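Local coordinates for YceI-like domain protein (Burkholderia cenocepacia BC7, PDB 5IXH) that binds a long polyprenyl diphosphate inside a lipocalin-like beta barrel and probably captures antibiotics outside the bacterial cell, at residues 3-15 / 22-34. Numbering follows the deposited sequence.
With OTP ((2E,6E,10E,14E,18E,22E,26E)-3,7,11,15,19,23,27,31-octamethyldotriaconta-2,6,10,14,18,22,26,30-octaenyl trihydrogen diphosphate), chain C.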
loop_
_atom_site.group_PDB
_atom_site.type_symbol
_atom_site.label_atom_id
_atom_site.label_comp_id
_atom_site.label_asym_id
_atom_site.label_seq_id
_atom_site.Cartn_x
_atom_site.Cartn_y
_atom_site.Cartn_z
ATOM N N ASP A 3 10.963 -9.303 -12.016
ATOM C CA ASP A 3 10.224 -8.388 -11.146
ATOM C C ASP A 3 11.064 -7.139 -10.740
ATOM O O ASP A 3 11.861 -6.632 -11.536
ATOM C CB ASP A 3 9.601 -9.147 -9.945
ATOM C CG ASP A 3 10.636 -9.666 -8.956
ATOM O OD1 ASP A 3 11.770 -9.988 -9.372
ATOM O OD2 ASP A 3 10.300 -9.759 -7.755
ATOM N N VAL A 4 10.935 -6.716 -9.485
ATOM C CA VAL A 4 10.880 -5.312 -9.089
ATOM C C VAL A 4 12.225 -4.696 -8.599
ATOM O O VAL A 4 13.271 -5.330 -8.739
ATOM C CB VAL A 4 9.792 -5.283 -8.010
ATOM C CG1 VAL A 4 9.477 -3.903 -7.423
ATOM C CG2 VAL A 4 8.476 -5.842 -8.589
ATOM N N ASP A 5 12.201 -3.456 -8.078
ATOM C CA ASP A 5 13.383 -2.826 -7.451
ATOM C C ASP A 5 13.003 -1.893 -6.281
ATOM O O ASP A 5 12.490 -0.794 -6.502
ATOM C CB ASP A 5 14.192 -2.061 -8.528
ATOM C CG ASP A 5 15.608 -1.659 -8.057
ATOM O OD1 ASP A 5 15.721 -1.053 -6.982
ATOM O OD2 ASP A 5 16.575 -1.941 -8.791
ATOM N N LEU A 6 13.257 -2.312 -5.032
ATOM C CA LEU A 6 12.888 -1.490 -3.883
ATOM C C LEU A 6 13.481 -0.130 -3.889
ATOM O O LEU A 6 12.818 0.836 -3.537
ATOM C CB LEU A 6 13.279 -2.170 -2.550
ATOM C CG LEU A 6 13.276 -1.339 -1.231
ATOM C CD1 LEU A 6 11.897 -0.785 -0.904
ATOM C CD2 LEU A 6 13.771 -2.172 -0.057
ATOM N N ALA A 7 14.758 -0.044 -4.229
ATOM C CA ALA A 7 15.410 1.228 -4.150
ATOM C C ALA A 7 14.763 2.197 -5.118
ATOM O O ALA A 7 14.682 3.395 -4.832
ATOM C CB ALA A 7 16.890 1.071 -4.410
ATOM N N LYS A 8 14.284 1.693 -6.267
ATOM C CA LYS A 8 13.647 2.530 -7.278
ATOM C C LYS A 8 12.157 2.723 -7.010
ATOM O O LYS A 8 11.530 3.600 -7.584
ATOM C CB LYS A 8 13.849 1.919 -8.669
ATOM C CG LYS A 8 15.283 2.006 -9.156
ATOM C CD LYS A 8 15.465 1.315 -10.497
ATOM C CE LYS A 8 16.889 1.526 -11.007
ATOM N NZ LYS A 8 17.101 0.862 -12.322
ATOM N N SER A 9 11.620 1.910 -6.097
ATOM C CA SER A 9 10.182 1.829 -5.847
ATOM C C SER A 9 9.843 2.514 -4.531
ATOM O O SER A 9 10.720 2.755 -3.676
ATOM C CB SER A 9 9.761 0.368 -5.796
ATOM O OG SER A 9 9.959 -0.250 -7.061
ATOM N N LYS A 10 8.566 2.819 -4.359
ATOM C CA LYS A 10 8.114 3.503 -3.162
ATOM C C LYS A 10 6.707 3.089 -2.840
ATOM O O LYS A 10 5.856 2.968 -3.727
ATOM C CB LYS A 10 8.142 5.019 -3.382
ATOM C CG LYS A 10 7.968 5.845 -2.108
ATOM C CD LYS A 10 7.462 7.249 -2.414
ATOM C CE LYS A 10 7.675 8.190 -1.239
ATOM N NZ LYS A 10 6.946 9.482 -1.411
ATOM N N VAL A 11 6.455 2.850 -1.561
ATOM C CA VAL A 11 5.109 2.648 -1.060
ATOM C C VAL A 11 4.959 3.571 0.141
ATOM O O VAL A 11 5.775 3.536 1.061
ATOM C CB VAL A 11 4.867 1.207 -0.622
ATOM C CG1 VAL A 11 3.432 1.037 -0.095
ATOM C CG2 VAL A 11 5.087 0.255 -1.789
ATOM N N SER A 12 3.918 4.392 0.110
ATOM C CA SER A 12 3.687 5.373 1.157
ATOM C C SER A 12 2.223 5.416 1.541
ATOM O O SER A 12 1.371 4.847 0.855
ATOM C CB SER A 12 4.172 6.762 0.731
ATOM O OG SER A 12 3.410 7.288 -0.326
ATOM N N ALA A 13 1.947 6.059 2.668
ATOM C CA ALA A 13 0.590 6.239 3.149
ATOM C C ALA A 13 0.433 7.682 3.601
ATOM O O ALA A 13 1.287 8.222 4.305
ATOM C CB ALA A 13 0.280 5.299 4.270
ATOM N N VAL A 14 -0.635 8.305 3.107
ATOM C CA VAL A 14 -0.930 9.691 3.425
ATOM C C VAL A 14 -2.169 9.735 4.297
ATOM O O VAL A 14 -3.232 9.243 3.890
ATOM C CB VAL A 14 -1.201 10.506 2.163
ATOM C CG1 VAL A 14 -1.436 11.946 2.532
ATOM C CG2 VAL A 14 -0.035 10.383 1.184
ATOM N N SER A 15 -2.036 10.329 5.465
ATOM C CA SER A 15 -3.126 10.457 6.418
ATOM C C SER A 15 -3.435 11.928 6.596
ATOM O O SER A 15 -2.689 12.787 6.102
ATOM C CB SER A 15 -2.741 9.850 7.769
ATOM O OG SER A 15 -1.625 10.512 8.349
ATOM N N THR A 22 0.025 14.232 6.079
ATOM C CA THR A 22 1.194 13.678 6.729
ATOM C C THR A 22 1.444 12.388 5.979
ATOM O O THR A 22 0.556 11.537 5.877
ATOM C CB THR A 22 1.005 13.375 8.214
ATOM O OG1 THR A 22 0.594 14.560 8.904
ATOM C CG2 THR A 22 2.322 12.894 8.806
ATOM N N GLU A 23 2.640 12.267 5.422
ATOM C CA GLU A 23 3.006 11.111 4.630
ATOM C C GLU A 23 4.101 10.345 5.346
ATOM O O GLU A 23 4.996 10.944 5.962
ATOM C CB GLU A 23 3.489 11.563 3.255
ATOM C CG GLU A 23 3.857 10.435 2.322
ATOM C CD GLU A 23 4.008 10.899 0.884
ATOM O OE1 GLU A 23 4.093 12.122 0.666
ATOM O OE2 GLU A 23 4.031 10.038 -0.020
ATOM N N GLY A 24 4.001 9.024 5.297
ATOM C CA GLY A 24 5.055 8.150 5.755
ATOM C C GLY A 24 5.349 7.161 4.645
ATOM O O GLY A 24 4.489 6.882 3.790
ATOM N N ALA A 25 6.562 6.632 4.618
ATOM C CA ALA A 25 6.958 5.655 3.606
ATOM C C ALA A 25 7.473 4.387 4.237
ATOM O O ALA A 25 8.143 4.434 5.282
ATOM C CB ALA A 25 8.020 6.238 2.710
ATOM N N PHE A 26 7.159 3.248 3.639
ATOM C CA PHE A 26 7.677 1.978 4.102
ATOM C C PHE A 26 9.033 1.755 3.469
ATOM O O PHE A 26 9.162 1.719 2.242
ATOM C CB PHE A 26 6.726 0.857 3.749
ATOM C CG PHE A 26 5.406 0.963 4.430
ATOM C CD1 PHE A 26 5.236 0.474 5.724
ATOM C CD2 PHE A 26 4.316 1.540 3.794
ATOM C CE1 PHE A 26 4.017 0.569 6.370
ATOM C CE2 PHE A 26 3.093 1.628 4.434
ATOM C CZ PHE A 26 2.932 1.144 5.713
ATOM N N LYS A 27 10.065 1.642 4.285
ATOM C CA LYS A 27 11.407 1.551 3.754
ATOM C C LYS A 27 11.779 0.124 3.357
ATOM O O LYS A 27 12.738 -0.082 2.621
ATOM C CB LYS A 27 12.390 2.106 4.767
ATOM C CG LYS A 27 12.182 3.589 5.064
ATOM C CD LYS A 27 12.248 4.437 3.786
ATOM C CE LYS A 27 12.142 5.926 4.073
ATOM N NZ LYS A 27 12.107 6.721 2.807
ATOM N N LYS A 28 11.022 -0.850 3.837
ATOM C CA LYS A 28 11.298 -2.246 3.523
ATOM C C LYS A 28 10.033 -2.945 3.040
ATOM O O LYS A 28 9.024 -3.049 3.768
ATOM C CB LYS A 28 11.838 -2.995 4.727
ATOM C CG LYS A 28 13.207 -2.524 5.206
ATOM C CD LYS A 28 13.685 -3.382 6.386
ATOM C CE LYS A 28 14.884 -2.776 7.107
ATOM N NZ LYS A 28 15.235 -3.572 8.323
ATOM N N PHE A 29 10.071 -3.415 1.795
ATOM C CA PHE A 29 8.997 -4.209 1.238
ATOM C C PHE A 29 9.546 -5.024 0.106
ATOM O O PHE A 29 10.644 -4.772 -0.372
ATOM C CB PHE A 29 7.839 -3.319 0.773
ATOM C CG PHE A 29 8.208 -2.302 -0.268
ATOM C CD1 PHE A 29 8.194 -2.627 -1.626
ATOM C CD2 PHE A 29 8.542 -1.014 0.108
ATOM C CE1 PHE A 29 8.526 -1.675 -2.581
ATOM C CE2 PHE A 29 8.874 -0.060 -0.841
ATOM C CZ PHE A 29 8.857 -0.391 -2.190
ATOM N N SER A 30 8.776 -6.022 -0.317
ATOM C CA SER A 30 9.081 -6.769 -1.513
ATOM C C SER A 30 7.852 -6.835 -2.383
ATOM O O SER A 30 6.733 -6.646 -1.912
ATOM C CB SER A 30 9.502 -8.173 -1.151
ATOM O OG SER A 30 8.439 -8.867 -0.549
ATOM N N ALA A 31 8.046 -7.120 -3.648
ATOM C CA ALA A 31 6.944 -7.268 -4.568
ATOM C C ALA A 31 7.360 -8.115 -5.745
ATOM O O ALA A 31 8.534 -8.135 -6.125
ATOM C CB ALA A 31 6.441 -5.901 -5.012
ATOM N N GLN A 32 6.387 -8.818 -6.311
ATOM C CA GLN A 32 6.564 -9.630 -7.507
ATOM C C GLN A 32 5.437 -9.250 -8.460
ATOM O O GLN A 32 4.284 -9.128 -8.047
ATOM C CB GLN A 32 6.475 -11.129 -7.158
ATOM C CG GLN A 32 7.080 -11.507 -5.807
ATOM C CD GLN A 32 7.102 -13.018 -5.530
ATOM O OE1 GLN A 32 7.533 -13.453 -4.452
ATOM N NE2 GLN A 32 6.647 -13.822 -6.499
ATOM N N VAL A 33 5.771 -9.047 -9.720
ATOM C CA VAL A 33 4.792 -8.727 -10.739
ATOM C C VAL A 33 5.038 -9.557 -11.982
ATOM O O VAL A 33 6.176 -9.745 -12.406
ATOM C CB VAL A 33 4.839 -7.233 -11.112
ATOM C CG1 VAL A 33 3.813 -6.920 -12.173
ATOM C CG2 VAL A 33 4.611 -6.367 -9.892
ATOM N N LYS A 34 3.965 -10.057 -12.562
ATOM C CA LYS A 34 4.016 -10.719 -13.845
ATOM C C LYS A 34 2.954 -10.049 -14.699
ATOM O O LYS A 34 1.775 -10.207 -14.429
ATOM C CB LYS A 34 3.722 -12.212 -13.682
ATOM C CG LYS A 34 4.470 -12.863 -12.526
ATOM C CD LYS A 34 4.041 -14.308 -12.320
ATOM C CE LYS A 34 4.655 -14.894 -11.055
ATOM N NZ LYS A 34 4.156 -16.269 -10.772
HETATM O O7 OTP C . -1.329 17.876 16.961
HETATM P P2 OTP C . -1.822 16.443 16.949
HETATM O O5 OTP C . -2.083 15.981 18.365
HETATM O O6 OTP C . -3.099 16.348 16.142
HETATM O O4 OTP C . -0.726 15.507 16.286
HETATM P P1 OTP C . -0.727 13.920 16.365
HETATM O O2 OTP C . -0.067 13.470 17.649
HETATM O O3 OTP C . -2.145 13.395 16.307
HETATM O O1 OTP C . 0.113 13.382 15.130
HETATM C C40 OTP C . -0.413 12.431 14.218
HETATM C C39 OTP C . 0.819 11.964 13.448
HETATM C C37 OTP C . 0.783 11.076 12.412
HETATM C C38 OTP C . 2.137 10.746 11.785
HETATM C C36 OTP C . -0.510 10.415 11.884
HETATM C C35 OTP C . -0.263 8.898 11.753
HETATM C C34 OTP C . -1.092 8.270 10.618
HETATM C C32 OTP C . -0.723 7.040 10.124
HETATM C C33 OTP C . 0.495 6.293 10.682
HETATM C C31 OTP C . -1.542 6.392 8.993
HETATM C C30 OTP C . -1.879 4.934 9.371
HETATM C C29 OTP C . -1.440 4.094 8.168
HETATM C C27 OTP C . -2.285 3.224 7.525
HETATM C C28 OTP C . -3.739 2.967 7.924
HETATM C C26 OTP C . -1.689 2.487 6.324
HETATM C C25 OTP C . -2.065 1.000 6.337
HETATM C C24 OTP C . -1.375 0.569 5.037
HETATM C C22 OTP C . -0.388 -0.377 5.014
HETATM C C23 OTP C . 0.099 -1.120 6.262
HETATM C C21 OTP C . 0.216 -0.692 3.647
HETATM C C20 OTP C . -0.539 -1.925 3.149
HETATM C C19 OTP C . -0.356 -1.933 1.628
HETATM C C17 OTP C . 0.033 -3.071 0.953
HETATM C C18 OTP C . 0.291 -4.375 1.711
HETATM C C16 OTP C . 0.206 -3.082 -0.576
HETATM C C15 OTP C . 0.062 -1.682 -1.202
HETATM C C14 OTP C . -0.125 -1.865 -2.717
HETATM C C12 OTP C . -1.371 -2.138 -3.236
HETATM C C13 OTP C . -2.631 -2.249 -2.370
HETATM C C11 OTP C . -1.561 -2.325 -4.748
HETATM C C10 OTP C . -0.281 -2.807 -5.442
HETATM C C9 OTP C . -0.748 -3.238 -6.841
HETATM C C7 OTP C . 0.058 -3.972 -7.672
HETATM C C8 OTP C . 1.463 -4.391 -7.235
HETATM C C6 OTP C . -0.509 -4.362 -9.050
HETATM C C5 OTP C . 0.529 -4.122 -10.148
HETATM C C4 OTP C . -0.293 -3.981 -11.443
HETATM C C2 OTP C . -0.365 -4.936 -12.431
HETATM C C3 OTP C . -1.235 -4.618 -13.647
HETATM C C1 OTP C . 0.376 -6.275 -12.367
HETATM O O HOH W 1 9.084 3.364 0.067
#
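S12 pairs with A25 and V14 with E23 as antiparallel non-hydrogen-bonded positions, alternating with the hydrogen-bonded pairs A13–G24 and S15–T22, and the axes of 10-15 and 22-26 run 4.7 Å apart at 153°. This is a beta hairpin in the wall of the YceI-like, lipocalin-type barrel, and the reciprocal bonds A13 N to G24 O (2.9 Å) and G24 N to A13 O (3.0 Å) fix its register. Beyond F26 N to V11 O the direct pairing gives way to a water that accepts from V11 N and donates to F26 O. There the ring of F29 makes the main apolar contact with 3-15. V11 CG2 sits 3.8 Å from the ring centroid, only 10° off the normal, a CH-pi contact over one face, while S9 CB approaches the edge; L6 CD1 is modelled too close to the opposite face for its exact position to be trusted. Chi1 of F29 is 59°, placing CG between its own backbone N and carbonyl carbon and turning the ring back toward 3-15. Farther along, V4 CG2 packs against both A31 CB and V33 CG2.

The S12 and E23 side chains share one face of the hairpin. E23 extends along it until OE2 receives the S12 hydroxyl on its anti lone pair. K155 of strand 151-160 is the principal salt-bridge partner of OE2, with K10 NZ a weak addition, so this carboxylate is probably kept ionised. The other face lines the isoprenoid tunnel: F26 CZ is 3.7 Å from OTP C23, A13 CB is 4.0 Å from OTP C26, and S15 OG comes within 3.2 Å of OTP C34.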